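Local structure of PAN2-PAN3 deadenylation complex catalytic subunit pan2 (Neurospora crassa, 4CZX) at residues Trp9-Cys14 and Tyr312-Pro317; Leu75-Phe80 and Arg115-Thr120. The protein probably acts as catalytic subunit of the PAN deadenylation complex, which shortens mRNA poly(A) tails, and is represented here by its N-terminal WD40 domain. One frame throughout, in Å; residues are numbered along the deposited sequence. Where two conformers were deposited one is given.

Interaction 1: Trp9-Cys14 and Tyr312-Pro317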
loop_
_atom_site.group_PDB
_atom_site.type_symbol
_atom_site.label_atom_id
_atom_site.label_comp_id
_atom_site.label_asym_id
_atom_site.label_seq_id
_atom_site.Cartn_x
_atom_site.Cartn_y
_atom_site.Cartn_z
ATOM N N TRP A 9 -0.922 -28.624 -40.881
ATOM C CA TRP A 9 -1.782 -28.273 -39.762
ATOM C C TRP A 9 -1.273 -28.866 -38.453
ATOM O O TRP A 9 -1.288 -30.082 -38.261
ATOM C CB TRP A 9 -3.208 -28.750 -40.036
ATOM C CG TRP A 9 -4.199 -28.328 -39.005
ATOM C CD1 TRP A 9 -4.804 -29.121 -38.074
ATOM C CD2 TRP A 9 -4.710 -27.006 -38.804
ATOM N NE1 TRP A 9 -5.664 -28.373 -37.304
ATOM C CE2 TRP A 9 -5.622 -27.070 -37.732
ATOM C CE3 TRP A 9 -4.483 -25.772 -39.425
ATOM C CZ2 TRP A 9 -6.308 -25.948 -37.265
ATOM C CZ3 TRP A 9 -5.168 -24.658 -38.963
ATOM C CH2 TRP A 9 -6.072 -24.756 -37.892
ATOM N N THR A 10 -0.817 -28.001 -37.557
ATOM C CA THR A 10 -0.348 -28.451 -36.256
ATOM C C THR A 10 -0.469 -27.325 -35.232
ATOM O O THR A 10 -0.635 -26.157 -35.600
ATOM C CB THR A 10 1.111 -28.960 -36.327
ATOM O OG1 THR A 10 1.431 -29.675 -35.127
ATOM C CG2 THR A 10 2.084 -27.805 -36.512
ATOM N N GLN A 11 -0.429 -27.680 -33.950
ATOM C CA GLN A 11 -0.462 -26.683 -32.890
ATOM C C GLN A 11 0.905 -26.034 -32.759
ATOM O O GLN A 11 1.898 -26.710 -32.494
ATOM C CB GLN A 11 -0.889 -27.300 -31.558
ATOM C CG GLN A 11 -0.959 -26.290 -30.435
ATOM C CD GLN A 11 -1.533 -26.873 -29.156
ATOM O OE1 GLN A 11 -1.001 -26.654 -28.068
ATOM N NE2 GLN A 11 -2.627 -27.612 -29.282
ATOM N N LEU A 12 0.946 -24.719 -32.940
ATOM C CA LEU A 12 2.204 -23.992 -33.033
ATOM C C LEU A 12 2.600 -23.327 -31.716
ATOM O O LEU A 12 3.786 -23.111 -31.447
ATOM C CB LEU A 12 2.111 -22.942 -34.143
ATOM C CG LEU A 12 1.889 -23.524 -35.542
ATOM C CD1 LEU A 12 1.534 -22.427 -36.523
ATOM C CD2 LEU A 12 3.129 -24.283 -36.000
ATOM N N GLY A 13 1.605 -23.005 -30.899
ATOM C CA GLY A 13 1.856 -22.344 -29.634
ATOM C C GLY A 13 0.627 -22.320 -28.754
ATOM O O GLY A 13 -0.489 -22.540 -29.211
ATOM N N CYS A 14 0.840 -22.038 -27.477
ATOM C CA CYS A 14 -0.249 -21.985 -26.515
ATOM C C CYS A 14 0.149 -21.117 -25.335
ATOM O O CYS A 14 1.323 -21.063 -24.966
ATOM C CB CYS A 14 -0.621 -23.393 -26.041
ATOM S SG CYS A 14 -1.860 -23.436 -24.722
ATOM N N TYR A 312 -4.679 -20.934 -28.173
ATOM C CA TYR A 312 -3.844 -21.748 -29.043
ATOM C C TYR A 312 -3.652 -21.070 -30.383
ATOM O O TYR A 312 -4.552 -20.390 -30.872
ATOM C CB TYR A 312 -4.468 -23.121 -29.295
ATOM C CG TYR A 312 -4.850 -23.908 -28.069
ATOM C CD1 TYR A 312 -6.078 -23.715 -27.453
ATOM C CD2 TYR A 312 -4.002 -24.872 -27.551
ATOM C CE1 TYR A 312 -6.443 -24.447 -26.339
ATOM C CE2 TYR A 312 -4.357 -25.613 -26.438
ATOM C CZ TYR A 312 -5.579 -25.392 -25.833
ATOM O OH TYR A 312 -5.936 -26.117 -24.719
ATOM N N VAL A 313 -2.486 -21.267 -30.985
ATOM C CA VAL A 313 -2.291 -20.892 -32.381
ATOM C C VAL A 313 -2.021 -22.150 -33.180
ATOM O O VAL A 313 -1.155 -22.947 -32.824
ATOM C CB VAL A 313 -1.139 -19.890 -32.563
ATOM C CG1 VAL A 313 -0.741 -19.777 -34.045
ATOM C CG2 VAL A 313 -1.542 -18.535 -32.029
ATOM N N TRP A 314 -2.789 -22.327 -34.254
ATOM C CA TRP A 314 -2.637 -23.459 -35.152
ATOM C C TRP A 314 -2.290 -22.962 -36.546
ATOM O O TRP A 314 -2.590 -21.820 -36.905
ATOM C CB TRP A 314 -3.915 -24.303 -35.201
ATOM C CG TRP A 314 -4.133 -25.188 -33.995
ATOM C CD1 TRP A 314 -4.517 -24.797 -32.746
ATOM C CD2 TRP A 314 -3.992 -26.614 -33.945
ATOM N NE1 TRP A 314 -4.618 -25.892 -31.917
ATOM C CE2 TRP A 314 -4.300 -27.018 -32.630
ATOM C CE3 TRP A 314 -3.636 -27.588 -34.884
ATOM C CZ2 TRP A 314 -4.258 -28.355 -32.231
ATOM C CZ3 TRP A 314 -3.592 -28.914 -34.486
ATOM C CH2 TRP A 314 -3.902 -29.285 -33.172
ATOM N N GLY A 315 -1.662 -23.830 -37.329
ATOM C CA GLY A 315 -1.259 -23.484 -38.679
ATOM C C GLY A 315 -0.235 -24.468 -39.200
ATOM O O GLY A 315 -0.025 -25.529 -38.607
ATOM N N SER A 316 0.397 -24.121 -40.317
ATOM C CA SER A 316 1.420 -24.967 -40.912
ATOM C C SER A 316 2.746 -24.916 -40.151
ATOM O O SER A 316 3.155 -23.859 -39.668
ATOM C CB SER A 316 1.652 -24.560 -42.366
ATOM O OG SER A 316 2.811 -25.187 -42.874
ATOM N N PRO A 317 3.425 -26.067 -40.040
ATOM C CA PRO A 317 4.763 -26.129 -39.445
ATOM C C PRO A 317 5.782 -25.342 -40.262
ATOM O O PRO A 317 6.866 -25.035 -39.767
ATOM C CB PRO A 317 5.099 -27.625 -39.467
ATOM C CG PRO A 317 3.797 -28.322 -39.632
ATOM C CD PRO A 317 2.921 -27.399 -40.415
#
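Y312 meets Q11 and C14 through the CD2-CE2 side of its ring: Q11 OE1 lies in the ring plane at the edge, and C14 SG comes in obliquely, 3.7 Å from Y312 CE2, as a sulfur-aromatic contact. Q11 CG stands anti to the backbone N (chi1 -179°) and the chain runs on extended, carrying its amide to that edge. The phenol OH bonds instead to Q287 N. At V313 the carbonyl faces two residues of the N-terminal strand, which completes the last propeller blade from its outer edge, a closure characteristic of WD40 domains. This is a classic beta bulge: L12 N donates to V313 O at 2.8 Å, and G13 N adds a weak bond to the same oxygen. V313 N returns a bond to G13 O at 3.0 Å. W314 lies between two partners. Q11 CB sits over its six-membered ring, 3.7 Å from the centroid, while W314 CB lies over the six-membered ring of W9, a CH-pi contact, 3.8 Å from that centroid. The W9 five-membered ring and the W314 six-membered ring are inclined by only 26° but strongly offset, and W9 NE1 is bonded to Y283 O. G315 pairs with T10 in both directions, T10 N to G315 O being 2.8 Å. P317 CG touches T10 CG2 at 3.6 Å. Main-chain bonds thus fix register and bulge, while the two buried tryptophans add apolar contact.

Interaction 2: Leu75-Phe80 and Arg115-Thr120; sequences LRQFLF and RAMSFT
Q77 reaches across to M117 and treats its main chain as an edge strand would: M117 N donates to Q77 OE1 at 2.8 Å, and Q77 NE2 donates to M117 O at 2.8 Å. CG stands anti to the backbone N (chi1 -168°) and the chain runs on extended, which brings the amide to the neighbouring strand; each donor stands somewhat off the acceptor's carbonyl plane. Two bonds to one residue hold the amide's rotation and occupy both the backbone N and O of M117.

Toward one end, R76 and R115 stack flat on each other, planes 17° apart, with R115 NE over the centre of the R76 guanidinium, 3.5 Å from R76 CZ. The like charges are probably eased by D113, which forms a salt bridge with R115 NH2 and a long, weak ion pair with R76 NH2; R76 NE also bonds to S90 OG, and R115 makes a cation-pi contact with W132.

Toward the other end the contact turns apolar. L79 meets M117 tip to tip, L79 CD1 lying 3.7 Å from M117 CG, with M117 CE 3.9 Å from L79 CG. The same CD1 sits over one face of the F119 ring, offset toward the rim and 4.2 Å from the centroid, while F119 CZ approaches F80 O.

The strands run nearly parallel (13°) with axes 7.6 Å apart, so side chains do the bridging. They are the first strands of two successive propeller blades: M117 also packs on I86 and L88 of strand 85-88, and L79 on I127 of strand 126-131.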
loop_
_atom_site.group_PDB
_atom_site.type_symbol
_atom_site.label_atom_id
_atom_site.label_comp_id
_atom_site.label_asym_id
_atom_site.label_seq_id
_atom_site.Cartn_x
_atom_site.Cartn_y
_atom_site.Cartn_z
ATOM N N LEU A 75 -12.802 -6.792 -21.346
ATOM C CA LEU A 75 -12.276 -6.131 -22.528
ATOM C C LEU A 75 -13.137 -6.663 -23.671
ATOM O O LEU A 75 -13.154 -7.864 -23.910
ATOM C CB LEU A 75 -10.789 -6.444 -22.728
ATOM C CG LEU A 75 -9.949 -5.385 -23.455
ATOM C CD1 LEU A 75 -8.465 -5.774 -23.468
ATOM C CD2 LEU A 75 -10.460 -5.181 -24.875
ATOM N N ARG A 76 -13.878 -5.783 -24.336
ATOM C CA ARG A 76 -14.908 -6.240 -25.274
ATOM C C ARG A 76 -14.398 -6.495 -26.683
ATOM O O ARG A 76 -14.874 -7.421 -27.361
ATOM C CB ARG A 76 -16.050 -5.225 -25.326
ATOM C CG ARG A 76 -16.651 -4.904 -23.961
ATOM C CD ARG A 76 -18.035 -5.416 -23.890
ATOM N NE ARG A 76 -18.649 -5.262 -22.583
ATOM C CZ ARG A 76 -19.310 -6.246 -21.979
ATOM N NH1 ARG A 76 -19.405 -7.426 -22.574
ATOM N NH2 ARG A 76 -19.848 -6.053 -20.781
ATOM N N GLN A 77 -13.458 -5.669 -27.133
ATOM C CA GLN A 77 -12.976 -5.736 -28.524
ATOM C C GLN A 77 -11.678 -4.936 -28.699
ATOM O O GLN A 77 -11.440 -3.959 -27.972
ATOM C CB GLN A 77 -14.042 -5.206 -29.492
ATOM C CG GLN A 77 -13.778 -5.485 -30.996
ATOM C CD GLN A 77 -14.677 -4.655 -31.910
ATOM O OE1 GLN A 77 -15.774 -4.259 -31.519
ATOM N NE2 GLN A 77 -14.189 -4.339 -33.107
ATOM N N PHE A 78 -10.859 -5.380 -29.653
ATOM C CA PHE A 78 -9.673 -4.658 -30.123
ATOM C C PHE A 78 -9.912 -4.087 -31.522
ATOM O O PHE A 78 -10.675 -4.660 -32.316
ATOM C CB PHE A 78 -8.451 -5.576 -30.207
ATOM C CG PHE A 78 -8.074 -6.251 -28.923
ATOM C CD1 PHE A 78 -7.317 -5.588 -27.964
ATOM C CD2 PHE A 78 -8.405 -7.584 -28.710
ATOM C CE1 PHE A 78 -6.942 -6.235 -26.782
ATOM C CE2 PHE A 78 -8.036 -8.234 -27.534
ATOM C CZ PHE A 78 -7.300 -7.556 -26.568
ATOM N N LEU A 79 -9.262 -2.967 -31.827
ATOM C CA LEU A 79 -9.065 -2.539 -33.220
ATOM C C LEU A 79 -7.632 -2.049 -33.366
ATOM O O LEU A 79 -7.019 -1.623 -32.383
ATOM C CB LEU A 79 -10.035 -1.433 -33.639
ATOM C CG LEU A 79 -11.490 -1.775 -33.981
ATOM C CD1 LEU A 79 -12.212 -0.493 -34.355
ATOM C CD2 LEU A 79 -11.580 -2.800 -35.109
ATOM N N PHE A 80 -7.112 -2.106 -34.590
ATOM C CA PHE A 80 -5.708 -1.821 -34.840
ATOM C C PHE A 80 -5.488 -0.764 -35.906
ATOM O O PHE A 80 -6.081 -0.833 -36.996
ATOM C CB PHE A 80 -4.986 -3.108 -35.245
ATOM C CG PHE A 80 -5.171 -4.214 -34.267
ATOM C CD1 PHE A 80 -4.414 -4.255 -33.105
ATOM C CD2 PHE A 80 -6.139 -5.193 -34.478
ATOM C CE1 PHE A 80 -4.605 -5.262 -32.165
ATOM C CE2 PHE A 80 -6.329 -6.206 -33.554
ATOM C CZ PHE A 80 -5.560 -6.244 -32.397
ATOM N N ARG A 115 -20.381 -2.310 -26.573
ATOM C CA ARG A 115 -20.098 -3.712 -26.885
ATOM C C ARG A 115 -19.280 -3.906 -28.153
ATOM O O ARG A 115 -18.697 -4.977 -28.375
ATOM C CB ARG A 115 -21.409 -4.497 -27.034
ATOM C CG ARG A 115 -22.253 -4.576 -25.757
ATOM C CD ARG A 115 -21.527 -5.311 -24.639
ATOM N NE ARG A 115 -22.377 -5.363 -23.440
ATOM C CZ ARG A 115 -23.278 -6.315 -23.194
ATOM N NH1 ARG A 115 -23.451 -7.322 -24.048
ATOM N NH2 ARG A 115 -24.016 -6.265 -22.083
ATOM N N ALA A 116 -19.252 -2.878 -28.999
ATOM C CA ALA A 116 -18.734 -3.040 -30.336
ATOM C C ALA A 116 -18.229 -1.741 -30.921
ATOM O O ALA A 116 -18.739 -0.659 -30.635
ATOM C CB ALA A 116 -19.824 -3.628 -31.264
ATOM N N MET A 117 -17.245 -1.868 -31.786
ATOM C CA MET A 117 -16.854 -0.731 -32.595
ATOM C C MET A 117 -16.276 -1.139 -33.924
ATOM O O MET A 117 -15.840 -2.283 -34.113
ATOM C CB MET A 117 -15.856 0.110 -31.848
ATOM C CG MET A 117 -14.670 -0.637 -31.564
ATOM S SD MET A 117 -13.637 0.550 -30.749
ATOM C CE MET A 117 -12.473 -0.614 -30.344
ATOM N N SER A 118 -16.264 -0.187 -34.843
ATOM C CA SER A 118 -15.785 -0.434 -36.195
ATOM C C SER A 118 -15.224 0.838 -36.793
ATOM O O SER A 118 -15.487 1.936 -36.307
ATOM C CB SER A 118 -16.919 -0.961 -37.086
ATOM O OG SER A 118 -17.832 0.080 -37.399
ATOM N N PHE A 119 -14.471 0.692 -37.870
ATOM C CA PHE A 119 -14.110 1.846 -38.666
ATOM C C PHE A 119 -15.334 2.294 -39.457
ATOM O O PHE A 119 -16.387 1.645 -39.416
ATOM C CB PHE A 119 -12.917 1.516 -39.564
ATOM C CG PHE A 119 -11.685 1.151 -38.782
ATOM C CD1 PHE A 119 -11.020 2.115 -38.042
ATOM C CD2 PHE A 119 -11.214 -0.155 -38.757
ATOM C CE1 PHE A 119 -9.896 1.793 -37.293
ATOM C CE2 PHE A 119 -10.096 -0.486 -38.010
ATOM C CZ PHE A 119 -9.428 0.494 -37.283
ATOM N N THR A 120 -15.206 3.422 -40.143
ATOM C CA THR A 120 -16.325 4.004 -40.865
ATOM C C THR A 120 -15.875 4.303 -42.293
ATOM O O THR A 120 -15.166 3.501 -42.894
ATOM C CB THR A 120 -16.849 5.288 -40.171
ATOM O OG1 THR A 120 -15.862 6.328 -40.247
ATOM C CG2 THR A 120 -17.188 5.003 -38.696
#

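Both contacts hold the same beta-propeller together, in different ways. Interaction 1 joins the two ends of the chain within one blade, mainly through main-chain pairing; interaction 2 joins two successive blades, predicted WD repeats 2 and 3, through side chains. The centre of interaction 1 lies about 19 Å from the centre of the chain, that of interaction 2 about 8 Å, near the central axis. Their centres are about 26 Å apart and their nearest atoms about 13 Å, without touching. Neither is at the nuclease active site, whose two metal ions belong to the exonuclease domain, absent from this fragment. A MES molecule, probably from the crystallisation liquor, lies about 5 Å from the R115 side chain.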